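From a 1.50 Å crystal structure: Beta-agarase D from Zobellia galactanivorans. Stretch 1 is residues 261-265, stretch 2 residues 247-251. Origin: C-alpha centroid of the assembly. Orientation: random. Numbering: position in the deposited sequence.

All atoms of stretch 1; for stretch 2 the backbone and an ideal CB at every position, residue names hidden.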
ATOM      1  N   TYR A 261       5.314 -15.822  15.344  1.00  5.82           N
ATOM      2  CA  TYR A 261       6.621 -15.170  15.191  1.00  6.27           C
ATOM      3  C   TYR A 261       7.397 -15.969  14.189  1.00  6.27           C
ATOM      4  O   TYR A 261       7.539 -17.198  14.340  1.00  6.28           O
ATOM      5  CB  TYR A 261       7.374 -15.151  16.534  1.00  6.70           C
ATOM      6  CG  TYR A 261       6.536 -14.588  17.643  1.00  6.21           C
ATOM      7  CD1 TYR A 261       6.472 -13.206  17.873  1.00  6.78           C
ATOM      8  CD2 TYR A 261       5.759 -15.433  18.441  1.00  7.68           C
ATOM      9  CE1 TYR A 261       5.655 -12.675  18.864  1.00  6.72           C
ATOM     10  CE2 TYR A 261       4.952 -14.919  19.453  1.00  9.45           C
ATOM     11  CZ  TYR A 261       4.894 -13.542  19.642  1.00  9.30           C
ATOM     12  OH  TYR A 261       4.097 -13.038  20.639  1.00 11.55           O
ATOM     13  N   THR A 262       7.864 -15.300  13.142  1.00  6.44           N
ATOM     14  CA  THR A 262       8.547 -16.002  12.072  1.00  6.27           C
ATOM     15  C   THR A 262       9.776 -15.263  11.566  1.00  6.61           C
ATOM     16  O   THR A 262       9.980 -14.098  11.861  1.00  6.67           O
ATOM     17  CB  THR A 262       7.608 -16.276  10.871  1.00  6.53           C
ATOM     18  OG1 THR A 262       7.137 -15.019  10.366  1.00  6.63           O
ATOM     19  CG2 THR A 262       6.411 -17.175  11.257  1.00  7.67           C
ATOM     20  N   TYR A 263      10.614 -15.969  10.825  1.00  6.54           N
ATOM     21  CA  TYR A 263      11.783 -15.341  10.205  1.00  6.87           C
ATOM     22  C   TYR A 263      12.152 -16.166   8.952  1.00  6.95           C
ATOM     23  O   TYR A 263      11.735 -17.325   8.813  1.00  6.35           O
ATOM     24  CB  TYR A 263      12.954 -15.247  11.207  1.00  7.50           C
ATOM     25  CG  TYR A 263      13.456 -16.604  11.620  1.00  7.72           C
ATOM     26  CD1 TYR A 263      12.846 -17.302  12.673  1.00  6.90           C
ATOM     27  CD2 TYR A 263      14.496 -17.218  10.930  1.00  8.07           C
ATOM     28  CE1 TYR A 263      13.264 -18.576  13.016  1.00  7.85           C
ATOM     29  CE2 TYR A 263      14.927 -18.488  11.272  1.00  8.96           C
ATOM     30  CZ  TYR A 263      14.306 -19.160  12.321  1.00  8.89           C
ATOM     31  OH  TYR A 263      14.701 -20.442  12.670  1.00 11.06           O
ATOM     32  N   PRO A 264      12.897 -15.567   8.013  1.00  7.03           N
ATOM     33  CA  PRO A 264      13.241 -16.263   6.768  1.00  7.79           C
ATOM     34  C   PRO A 264      14.066 -17.533   6.970  1.00  8.61           C
ATOM     35  O   PRO A 264      15.077 -17.523   7.702  1.00  9.31           O
ATOM     36  CB  PRO A 264      14.039 -15.208   5.984  1.00  8.59           C
ATOM     37  CG  PRO A 264      13.598 -13.883   6.570  1.00  6.71           C
ATOM     38  CD  PRO A 264      13.390 -14.175   8.039  1.00  7.43           C
ATOM     39  N   ALA A 265      13.612 -18.612   6.336  1.00  8.47           N
ATOM     40  CA  ALA A 265      14.306 -19.902   6.399  1.00  9.15           C
ATOM     41  C   ALA A 265      15.512 -19.944   5.464  1.00  9.79           C
ATOM     42  O   ALA A 265      16.475 -20.663   5.720  1.00  9.71           O
ATOM     43  CB  ALA A 265      13.356 -21.032   6.093  1.00  9.02           C
ATOM     44  N   UNK A 247      13.573  -5.587  11.290  1.00  8.21           N
ATOM     45  CA  UNK A 247      14.914  -5.910  10.770  1.00  8.62           C
ATOM     46  C   UNK A 247      14.988  -7.239  10.000  1.00  7.94           C
ATOM     47  O   UNK A 247      15.093  -7.247   8.764  1.00  8.14           O
ATOM     48  CB  UNK A 247      15.908  -5.955  11.932  1.00  8.62           C
ATOM     49  N   UNK A 248      14.939  -8.363  10.723  1.00  8.27           N
ATOM     50  CA  UNK A 248      15.122  -9.688  10.132  1.00  8.07           C
ATOM     51  C   UNK A 248      14.102 -10.704  10.652  1.00  8.09           C
ATOM     52  O   UNK A 248      14.264 -11.903  10.458  1.00  7.85           O
ATOM     53  CB  UNK A 248      16.539 -10.191  10.413  1.00  8.07           C
ATOM     54  N   UNK A 249      13.046 -10.183  11.283  1.00  7.75           N
ATOM     55  CA  UNK A 249      12.018 -11.008  11.912  1.00  7.52           C
ATOM     56  C   UNK A 249      10.649 -10.399  11.728  1.00  7.61           C
ATOM     57  O   UNK A 249      10.509  -9.187  11.496  1.00  6.34           O
ATOM     58  CB  UNK A 249      12.311 -11.195  13.402  1.00  7.52           C
ATOM     59  N   UNK A 250       9.635 -11.243  11.869  1.00  6.94           N
ATOM     60  CA  UNK A 250       8.262 -10.854  11.613  1.00  7.83           C
ATOM     61  C   UNK A 250       7.393 -11.413  12.734  1.00  7.41           C
ATOM     62  O   UNK A 250       7.654 -12.502  13.258  1.00  7.00           O
ATOM     63  CB  UNK A 250       7.790 -11.348  10.244  1.00  7.83           C
ATOM     64  N   UNK A 251       6.357 -10.666  13.106  1.00  6.57           N
ATOM     65  CA  UNK A 251       5.280 -11.252  13.908  1.00  7.56           C
ATOM     66  C   UNK A 251       3.973 -10.839  13.270  1.00  7.25           C
ATOM     67  O   UNK A 251       3.840  -9.699  12.809  1.00  6.48           O
ATOM     68  CB  UNK A 251       5.348 -10.810  15.371  1.00  7.56           C
TER

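Stretch 2 runs antiparallel to the strand of Y261 to P264, the two N-to-C directions differing by 150°, and its positions can be read in order against that strand.

At position 247 nothing of stretch 1 lies near the ideal CB, so the contact imposes no choice of side chain. The backbone does: phi is 67° and psi -74°, and a positive phi is tolerated best by glycine, with asparagine among the more frequent alternatives. The residue is N247, whose ND2 is hydrogen-bonded elsewhere in the structure.

Position 248 touches stretch 1 through its backbone. Its carbonyl O lies 3.7 Å from CB of Y263 and 3.4 Å from CD of P264, while its CA-to-CB bond points sideways with no atom of stretch 1 within 5.5 Å of the ideal CB. Many residues would fit, polar ones included. It is D248, and its carboxylate makes no hydrogen bond or salt bridge to stretch 1.

Position 249 packs beside the strand. Its CA is 3.7 Å from O of T262, and its ideal CB, directed sideways, is 4.0 Å from that same oxygen and 4.7 Å from CB of Y263. No donor is required, and a small side chain is sufficient, although the visible atoms do not exclude a larger one. A249 supplies a single methyl group.

Position 250 forms the hydrogen-bonded pair with T262: its N donates to O of T262 at 2.9 Å, and N of T262 donates to its O at 2.8 Å, the latter nearly straight at 171°. Phi of -136° and psi of 145° are typical of a strand, and the ideal CB lies on the same sheet face as the threonine side chain, 3.7 Å from OG1. Beta-branched residues such as valine, isoleucine or threonine suit this extended backbone. V250, with chi1 in the t rotamer, sets its CB 3.6 Å from OG1 of T262 in van der Waals contact.

Position 251 forms the non-hydrogen-bonded pair with Y261, the CA atoms 4.3 Å apart and both side chains on one sheet face. Its ideal CB is 3.6 Å from CD1 of Y261, so a side chain can extend alongside the ring; an aliphatic chain would suit, as would a long polar one able to reach toward the phenol OH. Q251 combines the two: its NE2 lies at the ring edge, 3.4 Å from CE1 of Y261, and a water bridges the side-chain ends, 3.2 Å from OE1 of Q251, to which it donates, and 2.8 Å from OH of Y261.

Stretch 2 (247-251) NDAVQ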
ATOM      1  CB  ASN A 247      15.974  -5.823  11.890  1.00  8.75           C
ATOM      2  CG  ASN A 247      17.387  -5.907  11.368  1.00 11.29           C
ATOM      3  OD1 ASN A 247      18.213  -6.671  11.893  1.00 15.18           O
ATOM      4  ND2 ASN A 247      17.681  -5.145  10.336  1.00 10.13           N
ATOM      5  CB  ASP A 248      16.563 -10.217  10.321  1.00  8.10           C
ATOM      6  CG  ASP A 248      17.013 -10.213  11.766  1.00 10.76           C
ATOM      7  OD1 ASP A 248      16.222  -9.880  12.662  1.00 10.92           O
ATOM      8  OD2 ASP A 248      18.208 -10.530  11.993  1.00 11.46           O
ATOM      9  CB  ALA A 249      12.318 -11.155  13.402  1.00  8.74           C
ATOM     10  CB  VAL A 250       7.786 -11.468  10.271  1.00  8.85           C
ATOM     11  CG1 VAL A 250       6.383 -11.100   9.970  1.00 10.09           C
ATOM     12  CG2 VAL A 250       8.700 -11.013   9.117  1.00 11.21           C
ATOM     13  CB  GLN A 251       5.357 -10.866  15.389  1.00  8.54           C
ATOM     14  CG  GLN A 251       4.857  -9.501  15.771  1.00 10.08           C
ATOM     15  CD  GLN A 251       4.860  -9.339  17.286  1.00  9.91           C
ATOM     16  OE1 GLN A 251       3.821  -9.130  17.928  1.00 14.49           O
ATOM     17  NE2 GLN A 251       6.033  -9.441  17.859  1.00  9.05           N
TER
HETATM   18  O   HOH W   1       3.979 -10.242  20.905  1.00 24.23           O
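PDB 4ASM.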